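Local coordinates for prephenate dehydrogenase (Aquifex aeolicus, PDB 2G5C), which probably catalyses the NAD-dependent oxidative decarboxylation of prephenate to 3-(4-hydroxyphenyl)pyruvate on the way to L-tyrosine, at residues R76-A79 with K80-Y84; G96-K99 with G100-Y104; D177-F180 with G181-H185; E239-M242 with K243-G247. One frame throughout, in Å; residues are numbered along the deposited sequence.

Contact 1 of 4, residues R76-A79 with K80-Y84; sequences REIA and KKLSY
L82 N reaches back one helical turn to I78 O, 2.9 Å away, in a bond close to straight at both ends (164° at the hydrogen). The neighbouring bonds are slacker: K80 N donates to R76 O at 3.3 Å, S83 N meets A79 O at a more bent angle of 132°, and K81 N makes a weak bond to I78 O. I78 O thus takes two amides, while E77 O is served by a water 2.6 Å off, which it shares with K81 NZ. The lysine reaches that water because its chain runs out nearly straight and folds only at the last torsion, chi4 66°.

I78 and L82 lie side by side on the buried face, I78 CG2 against L82 CD1 at 3.7 Å. These two turns belong to helix 72-85, the crossover of the beta-alpha-beta unit between strands 65-68 and 91-94 in the Rossmann-type nucleotide-binding domain. With CG1 anti to its carbonyl carbon, I78 extends CD1 to the adenine of the bound NAD, while CG2 is left to meet L82. Shortening L82 to an alanine is likely to leave CG2 of I78 without its neighbour on the next turn and to open a gap against I55.

A79 turns another way, its CB packing on L106 and L110 of helix 101-110. The R76 guanidinium leads off from the segment to salt bridges with D105 and E236, and K80 lays CG over R76 O at 3.0 Å before bending outward.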
# COMPACT_ATOMS: atom_id res chain seq x y z
N ARG A 76 25.52 -2.98 -19.21
CA ARG A 76 26.93 -3.33 -19.36
C ARG A 76 27.28 -3.87 -20.75
O ARG A 76 28.29 -3.47 -21.33
CB ARG A 76 27.33 -4.34 -18.28
CG ARG A 76 27.32 -3.75 -16.87
CD ARG A 76 27.79 -4.76 -15.84
NE ARG A 76 27.85 -4.22 -14.48
CZ ARG A 76 26.79 -3.94 -13.72
NH1 ARG A 76 25.57 -4.15 -14.18
NH2 ARG A 76 26.96 -3.46 -12.50
N GLU A 77 26.45 -4.76 -21.29
CA GLU A 77 26.69 -5.33 -22.61
C GLU A 77 26.58 -4.29 -23.72
O GLU A 77 27.41 -4.25 -24.63
CB GLU A 77 25.70 -6.46 -22.89
CG GLU A 77 24.24 -6.05 -22.70
CD GLU A 77 23.26 -7.17 -23.04
OE1 GLU A 77 23.07 -7.44 -24.24
OE2 GLU A 77 22.69 -7.76 -22.10
N ILE A 78 25.57 -3.44 -23.63
CA ILE A 78 25.35 -2.39 -24.62
C ILE A 78 26.44 -1.32 -24.56
O ILE A 78 26.94 -0.86 -25.60
CB ILE A 78 23.96 -1.71 -24.42
CG1 ILE A 78 22.85 -2.76 -24.56
CG2 ILE A 78 23.75 -0.60 -25.43
CD1 ILE A 78 21.46 -2.21 -24.29
N ALA A 79 26.81 -0.92 -23.35
CA ALA A 79 27.84 0.10 -23.16
C ALA A 79 29.16 -0.29 -23.82
O ALA A 79 29.80 0.54 -24.48
CB ALA A 79 28.06 0.35 -21.66
N LYS A 80 29.55 -1.55 -23.65
CA LYS A 80 30.80 -2.04 -24.23
C LYS A 80 30.79 -1.93 -25.75
O LYS A 80 31.81 -1.63 -26.36
CB LYS A 80 31.04 -3.50 -23.82
CG LYS A 80 31.13 -3.69 -22.31
CD LYS A 80 31.52 -5.11 -21.95
CE LYS A 80 33.01 -5.34 -22.14
NZ LYS A 80 33.82 -4.53 -21.18
N LYS A 81 29.64 -2.17 -26.37
CA LYS A 81 29.55 -2.06 -27.81
C LYS A 81 29.58 -0.59 -28.20
O LYS A 81 30.27 -0.20 -29.15
CB LYS A 81 28.27 -2.72 -28.33
CG LYS A 81 28.20 -4.21 -28.05
CD LYS A 81 27.38 -4.92 -29.11
CE LYS A 81 27.09 -6.36 -28.73
NZ LYS A 81 26.20 -6.44 -27.53
N LEU A 82 28.85 0.23 -27.45
CA LEU A 82 28.80 1.66 -27.72
C LEU A 82 30.14 2.37 -27.57
O LEU A 82 30.37 3.42 -28.17
CB LEU A 82 27.77 2.33 -26.81
CG LEU A 82 26.30 1.98 -27.08
CD1 LEU A 82 25.40 2.68 -26.07
CD2 LEU A 82 25.94 2.39 -28.50
N SER A 83 31.02 1.80 -26.75
CA SER A 83 32.33 2.40 -26.52
C SER A 83 33.16 2.57 -27.80
O SER A 83 33.91 3.53 -27.93
CB SER A 83 33.12 1.57 -25.50
OG SER A 83 33.24 0.21 -25.90
N TYR A 84 33.02 1.64 -28.74
CA TYR A 84 33.77 1.74 -29.99
C TYR A 84 32.94 2.24 -31.17
O TYR A 84 33.45 2.39 -32.28
CB TYR A 84 34.43 0.40 -30.33
CG TYR A 84 33.52 -0.80 -30.28
CD1 TYR A 84 32.47 -0.94 -31.18
CD2 TYR A 84 33.71 -1.81 -29.34
CE1 TYR A 84 31.63 -2.06 -31.16
CE2 TYR A 84 32.89 -2.93 -29.30
CZ TYR A 84 31.85 -3.05 -30.22
OH TYR A 84 31.04 -4.17 -30.19
O HOH W 1 28.69 -6.38 -25.45

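Contact 2 of 4, residues G96-K99 with G100-Y104; sequences GSVK and GKLVY. With NAD (nicotinamide-adenine-dinucleotide), chain E.
K99 and V103 meet in a local, buried contact where the loop after strand 91-94 turns into helix 101-110, beside the NAD site. K99 lays its aliphatic chain across the V103 side chain, CE resting 3.7 Å from V103 CG2. Bends at chi2, chi3 and chi4 curl the lysine back, and NZ donates to V98 O at 2.9 Å, coming from above the carbonyl plane. The same ammonium forms a salt bridge with D94 and a hydrogen bond to G117 O.

L102 packs back against the loop, its N giving a weak bond to K99 O at 3.0 Å and its CD2 lying 3.5 Å from V98 O. G100, with positive phi (52°), lets the chain turn here, and its carbonyl takes V103 N in the first turn of the helix. On the cofactor side S97 grips one ribose hydroxyl twice: S97 N donates to NAD O2D at 3.2 Å, and S97 OG lies 3.1 Å from NAD O2D in a second hydrogen bond.

The buried lysine charge is thus met by a carboxylate and two backbone carbonyls, which is consistent with its staying protonated and tying this loop to D94 and G117 next to the nicotinamide ribose.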
# COMPACT_ATOMS: atom_id res chain seq x y z
N GLY A 96 17.96 3.86 -15.53
CA GLY A 96 17.95 2.71 -14.64
C GLY A 96 17.46 3.02 -13.23
O GLY A 96 17.73 4.10 -12.71
N SER A 97 16.75 2.07 -12.63
CA SER A 97 16.20 2.23 -11.28
C SER A 97 17.29 2.09 -10.23
O SER A 97 17.13 2.55 -9.09
CB SER A 97 15.12 1.18 -11.01
OG SER A 97 14.01 1.34 -11.87
N VAL A 98 18.38 1.44 -10.60
CA VAL A 98 19.50 1.25 -9.68
C VAL A 98 20.74 1.97 -10.20
O VAL A 98 20.92 2.15 -11.41
CB VAL A 98 19.84 -0.26 -9.49
CG1 VAL A 98 18.63 -1.00 -8.93
CG2 VAL A 98 20.28 -0.87 -10.81
N LYS A 99 21.59 2.39 -9.28
CA LYS A 99 22.82 3.08 -9.62
C LYS A 99 23.92 2.26 -8.96
O LYS A 99 24.25 1.17 -9.42
CB LYS A 99 22.79 4.51 -9.09
CG LYS A 99 21.68 5.39 -9.69
CD LYS A 99 22.08 6.06 -11.02
CE LYS A 99 22.18 5.09 -12.20
NZ LYS A 99 20.85 4.69 -12.77
N GLY A 100 24.47 2.76 -7.85
CA GLY A 100 25.50 2.02 -7.15
C GLY A 100 26.64 1.57 -8.04
O GLY A 100 27.17 2.36 -8.83
N LYS A 101 27.02 0.30 -7.91
CA LYS A 101 28.11 -0.26 -8.69
C LYS A 101 27.96 -0.08 -10.20
O LYS A 101 28.96 0.04 -10.92
CB LYS A 101 28.27 -1.75 -8.37
CG LYS A 101 29.50 -2.37 -9.01
CD LYS A 101 29.72 -3.80 -8.53
CE LYS A 101 31.06 -4.33 -9.02
NZ LYS A 101 32.20 -3.50 -8.53
N LEU A 102 26.72 -0.07 -10.67
CA LEU A 102 26.45 0.09 -12.09
C LEU A 102 27.06 1.37 -12.65
O LEU A 102 27.53 1.40 -13.79
CB LEU A 102 24.95 0.11 -12.35
CG LEU A 102 24.53 0.46 -13.78
CD1 LEU A 102 24.86 -0.71 -14.70
CD2 LEU A 102 23.04 0.77 -13.81
N VAL A 103 27.05 2.43 -11.86
CA VAL A 103 27.59 3.71 -12.30
C VAL A 103 29.10 3.65 -12.52
O VAL A 103 29.59 4.21 -13.49
CB VAL A 103 27.27 4.83 -11.30
CG1 VAL A 103 28.00 6.11 -11.70
CG2 VAL A 103 25.77 5.08 -11.26
N TYR A 104 29.81 2.98 -11.63
CA TYR A 104 31.26 2.87 -11.76
C TYR A 104 31.65 1.94 -12.90
O TYR A 104 32.66 2.17 -13.58
CB TYR A 104 31.88 2.37 -10.44
CG TYR A 104 31.56 3.28 -9.27
CD1 TYR A 104 31.98 4.61 -9.27
CD2 TYR A 104 30.82 2.82 -8.19
CE1 TYR A 104 31.66 5.46 -8.21
CE2 TYR A 104 30.50 3.66 -7.12
CZ TYR A 104 30.92 4.98 -7.14
OH TYR A 104 30.58 5.82 -6.11
PA NAD E . 9.69 -1.53 -21.12
O1A NAD E . 8.50 -0.71 -21.43
O2A NAD E . 9.46 -3.02 -20.99
O5B NAD E . 10.77 -1.19 -22.24
C5B NAD E . 12.01 -1.83 -22.22
C4B NAD E . 12.54 -1.91 -23.64
O4B NAD E . 13.77 -2.59 -23.53
C3B NAD E . 11.66 -2.78 -24.57
O3B NAD E . 11.18 -2.04 -25.69
C2B NAD E . 12.58 -3.95 -24.92
O2B NAD E . 12.39 -4.54 -26.19
C1B NAD E . 13.92 -3.28 -24.73
N9A NAD E . 15.13 -4.11 -24.60
C8A NAD E . 15.32 -5.27 -23.88
N7A NAD E . 16.59 -5.68 -24.04
C5A NAD E . 17.22 -4.80 -24.86
C6A NAD E . 18.52 -4.71 -25.38
N6A NAD E . 19.44 -5.61 -25.08
N1A NAD E . 18.86 -3.64 -26.22
C2A NAD E . 17.91 -2.67 -26.55
N3A NAD E . 16.62 -2.76 -26.04
C4A NAD E . 16.30 -3.81 -25.21
O3 NAD E . 10.42 -1.02 -19.75
PN NAD E . 10.35 0.47 -19.13
O1N NAD E . 10.28 1.43 -20.24
O2N NAD E . 9.22 0.49 -18.16
O5D NAD E . 11.69 0.70 -18.27
C5D NAD E . 12.97 0.73 -18.88
C4D NAD E . 14.10 1.09 -17.89
O4D NAD E . 13.70 2.19 -17.08
C3D NAD E . 14.59 0.01 -16.92
O3D NAD E . 16.01 -0.04 -16.98
C2D NAD E . 14.10 0.44 -15.54
O2D NAD E . 15.01 0.08 -14.50
C1D NAD E . 13.91 1.94 -15.71
N1N NAD E . 12.78 2.56 -14.95
C2N NAD E . 11.51 2.02 -15.09
C3N NAD E . 10.43 2.58 -14.39
C7N NAD E . 9.06 1.97 -14.55
O7N NAD E . 8.03 2.54 -13.85
N7N NAD E . 8.81 0.93 -15.32
C4N NAD E . 10.66 3.70 -13.54
C5N NAD E . 11.96 4.25 -13.41
C6N NAD E . 13.02 3.66 -14.13

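Contact 3 of 4, residues D177-F180 with G181-H185; sequences DYVF and GVVSH
V183 sits at the apolar centre, its CG2 4.0 Å from F180 CD1, approaching the phenyl ring obliquely. That methyl lies between V183's own backbone N and carbonyl carbon, which also brings it 4.2 Å from V179 CG1. S184 CB comes at the edge of the F180 ring, and H118 meets the same ring edge-to-face. One residue back along each segment, V182 CG2 lies over a face of the Y178 ring, 4.4 Å from Y178 CZ.

Outward from here the backbone widens. V183 N bonds V179 O in the ordinary way, nearly straight at 176°, but F180 O takes two amides. H185 N, five residues on, comes in at 2.9 Å almost in line with the carbonyl, whereas S184 N is bent and stands well out of the carbonyl plane. The imidazole of H185 is laid over this carbonyl too, F180 O standing 3.2 Å above the ring plane toward its rim. ND1 of the ring has a weak hydrogen bond to N237 OD1. A leucine in place of H185 would probably leave N237 without this partner and F180 O without its flat cover.

At the polar edge D177 OD1 accepts from K99 N, and Y178 OH bonds M201 O of the second subunit. L208 and L198 of that subunit pack on V182 and V183. The i to i+5 bond at F180 O marks a pi-type turn within helix 173-201, where the dimerization domain faces both the neighbouring subunit and the loop carrying the NAD-binding S97.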
# COMPACT_ATOMS: atom_id res chain seq x y z
N ASP A 177 21.34 3.97 -3.92
CA ASP A 177 20.92 2.59 -3.73
C ASP A 177 20.53 2.25 -2.30
O ASP A 177 19.75 1.34 -2.06
CB ASP A 177 22.00 1.63 -4.23
CG ASP A 177 22.03 1.53 -5.74
OD1 ASP A 177 21.43 2.41 -6.40
OD2 ASP A 177 22.66 0.59 -6.26
N TYR A 178 21.09 2.98 -1.35
CA TYR A 178 20.75 2.74 0.04
C TYR A 178 19.34 3.27 0.27
O TYR A 178 18.46 2.56 0.76
CB TYR A 178 21.71 3.46 0.98
CG TYR A 178 21.30 3.34 2.43
CD1 TYR A 178 21.45 2.14 3.13
CD2 TYR A 178 20.71 4.41 3.10
CE1 TYR A 178 21.03 2.02 4.45
CE2 TYR A 178 20.29 4.30 4.42
CZ TYR A 178 20.45 3.10 5.08
OH TYR A 178 20.02 2.98 6.38
N VAL A 179 19.14 4.54 -0.07
CA VAL A 179 17.86 5.19 0.12
C VAL A 179 16.71 4.45 -0.56
O VAL A 179 15.71 4.12 0.07
CB VAL A 179 17.91 6.65 -0.40
CG1 VAL A 179 16.52 7.29 -0.30
CG2 VAL A 179 18.90 7.45 0.43
N PHE A 180 16.85 4.17 -1.85
CA PHE A 180 15.80 3.49 -2.57
C PHE A 180 15.71 2.02 -2.22
O PHE A 180 14.70 1.37 -2.47
CB PHE A 180 15.97 3.73 -4.07
CG PHE A 180 15.70 5.15 -4.45
CD1 PHE A 180 14.39 5.61 -4.58
CD2 PHE A 180 16.74 6.08 -4.54
CE1 PHE A 180 14.12 6.96 -4.78
CE2 PHE A 180 16.48 7.43 -4.75
CZ PHE A 180 15.16 7.87 -4.86
N GLY A 181 16.78 1.49 -1.62
CA GLY A 181 16.75 0.11 -1.20
C GLY A 181 15.74 0.03 -0.06
O GLY A 181 15.00 -0.95 0.06
N VAL A 182 15.70 1.06 0.77
CA VAL A 182 14.78 1.08 1.90
C VAL A 182 13.38 1.62 1.58
O VAL A 182 12.38 1.01 1.96
CB VAL A 182 15.35 1.89 3.10
CG1 VAL A 182 14.44 1.76 4.31
CG2 VAL A 182 16.76 1.40 3.44
N VAL A 183 13.30 2.75 0.88
CA VAL A 183 12.00 3.35 0.58
C VAL A 183 11.23 2.80 -0.61
O VAL A 183 10.05 3.10 -0.78
CB VAL A 183 12.12 4.89 0.37
CG1 VAL A 183 12.79 5.54 1.59
CG2 VAL A 183 12.91 5.19 -0.91
N SER A 184 11.89 1.99 -1.44
CA SER A 184 11.24 1.43 -2.61
C SER A 184 11.36 -0.09 -2.74
O SER A 184 10.35 -0.78 -2.88
CB SER A 184 11.81 2.08 -3.88
OG SER A 184 11.37 1.40 -5.04
N HIS A 185 12.58 -0.60 -2.70
CA HIS A 185 12.77 -2.04 -2.84
C HIS A 185 12.17 -2.82 -1.69
O HIS A 185 11.46 -3.80 -1.91
CB HIS A 185 14.27 -2.33 -2.99
CG HIS A 185 14.92 -1.49 -4.05
ND1 HIS A 185 16.29 -1.39 -4.18
CD2 HIS A 185 14.39 -0.69 -5.00
CE1 HIS A 185 16.57 -0.56 -5.17
NE2 HIS A 185 15.44 -0.13 -5.69

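Contact 4 of 4, residues E239-M242 with K243-G247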
# COMPACT_ATOMS: atom_id res chain seq x y z
N GLU A 239 22.90 -6.22 -1.38
CA GLU A 239 23.32 -5.82 -0.05
C GLU A 239 22.35 -4.89 0.66
O GLU A 239 21.95 -5.16 1.80
CB GLU A 239 24.71 -5.18 -0.10
CG GLU A 239 25.78 -6.11 -0.62
CD GLU A 239 25.65 -7.51 -0.04
OE1 GLU A 239 25.63 -7.64 1.20
OE2 GLU A 239 25.56 -8.47 -0.84
N ASN A 240 21.97 -3.80 0.01
CA ASN A 240 21.04 -2.85 0.60
C ASN A 240 19.66 -3.46 0.84
O ASN A 240 19.05 -3.22 1.88
CB ASN A 240 20.92 -1.62 -0.30
CG ASN A 240 22.17 -0.77 -0.28
OD1 ASN A 240 22.51 -0.11 -1.27
ND2 ASN A 240 22.88 -0.78 0.85
N VAL A 241 19.17 -4.25 -0.11
CA VAL A 241 17.87 -4.88 0.06
C VAL A 241 17.92 -5.82 1.26
O VAL A 241 16.99 -5.86 2.07
CB VAL A 241 17.47 -5.67 -1.22
CG1 VAL A 241 16.23 -6.51 -0.96
CG2 VAL A 241 17.19 -4.68 -2.36
N MSE A 242 19.01 -6.56 1.40
CA MSE A 242 19.16 -7.47 2.53
C MSE A 242 19.17 -6.68 3.84
O MSE A 242 18.51 -7.05 4.81
CB MSE A 242 20.45 -8.28 2.40
CG MSE A 242 20.39 -9.32 1.28
SE MSE A 242 18.88 -10.51 1.52
CE MSE A 242 19.34 -11.15 3.30
N LYS A 243 19.92 -5.58 3.87
CA LYS A 243 19.99 -4.73 5.06
C LYS A 243 18.62 -4.16 5.39
O LYS A 243 18.22 -4.12 6.56
CB LYS A 243 20.96 -3.57 4.85
CG LYS A 243 22.44 -3.94 4.77
CD LYS A 243 23.30 -2.70 4.55
CE LYS A 243 24.78 -3.02 4.55
NZ LYS A 243 25.62 -1.79 4.43
N ALA A 244 17.91 -3.71 4.36
CA ALA A 244 16.58 -3.13 4.51
C ALA A 244 15.60 -4.15 5.09
O ALA A 244 14.83 -3.83 6.01
CB ALA A 244 16.08 -2.62 3.16
N ILE A 245 15.62 -5.37 4.57
CA ILE A 245 14.74 -6.43 5.07
C ILE A 245 15.07 -6.74 6.53
O ILE A 245 14.17 -6.96 7.33
CB ILE A 245 14.87 -7.73 4.24
CG1 ILE A 245 14.28 -7.51 2.85
CG2 ILE A 245 14.17 -8.88 4.96
CD1 ILE A 245 14.40 -8.73 1.94
N GLU A 246 16.35 -6.74 6.87
CA GLU A 246 16.77 -7.02 8.24
C GLU A 246 16.35 -5.87 9.15
O GLU A 246 15.94 -6.08 10.29
CB GLU A 246 18.29 -7.22 8.32
CG GLU A 246 18.80 -8.41 7.52
CD GLU A 246 18.29 -9.74 8.05
OE1 GLU A 246 17.07 -9.87 8.28
OE2 GLU A 246 19.11 -10.67 8.23
N GLY A 247 16.43 -4.65 8.62
CA GLY A 247 16.03 -3.49 9.39
C GLY A 247 14.54 -3.57 9.66
O GLY A 247 14.07 -3.31 10.77
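A244 N donates to N240 O at 2.8 Å, and the bonds from K243 N to E239 O, I245 N to V241 O and E246 N to M242 O are scarcely longer, the i to i+4 pattern of a regular alpha-helix.

On the buried side the V241 and I245 side chains slant past each other, touching through V241 CG1 and I245 CD1 at 4.1 Å. A244 turns its methyl over N240 O at 3.3 Å. M242, here selenomethionine, bends at both chi2 and chi3. These groups face two neighbours: V241 packs on H185 and A244 on L186 of helix 173-201, while V241 and M242 also lie against I259 and V260 of the second subunit.

Toward solvent K243 stretches out fully beyond CG, its CD passing 4.2 Å from N240 ND2. N240 itself uses OD1 to accept from N237 ND2. K243 NZ ends 6.7 Å from E239 OE1, too far for a salt bridge. E246 presses CG against M242 O at 3.0 Å, then folds at chi2 (-65°).

E246 OE1 forms a salt bridge with K256 of the second subunit and also stands close to a carboxylate oxygen of E249, so the lysine of the second subunit probably offsets two crowded acids and joins the exposed, charged side of helix 238-260 to that subunit.

Contacts 2 and 3 are the buried pair, contacts 1 and 4 the partly buried ones with lysines and glutamates facing outward. Contacts 1 and 2 belong to the nucleotide-binding domain, each touching NAD at a different end, and they meet where R76 NH1 packs on L102 CD1 at 3.5 Å. Contacts 3 and 4 lie on two helices of the dimerization domain packed against each other, centres about 9 Å apart, and both reach the second subunit. The hydrogen bond between D177 and K99 joins the two pairs across the domain boundary. Regular helical bonding in contact 4 contrasts with the widened turn of contact 3 and the loop-to-helix turn of contact 2.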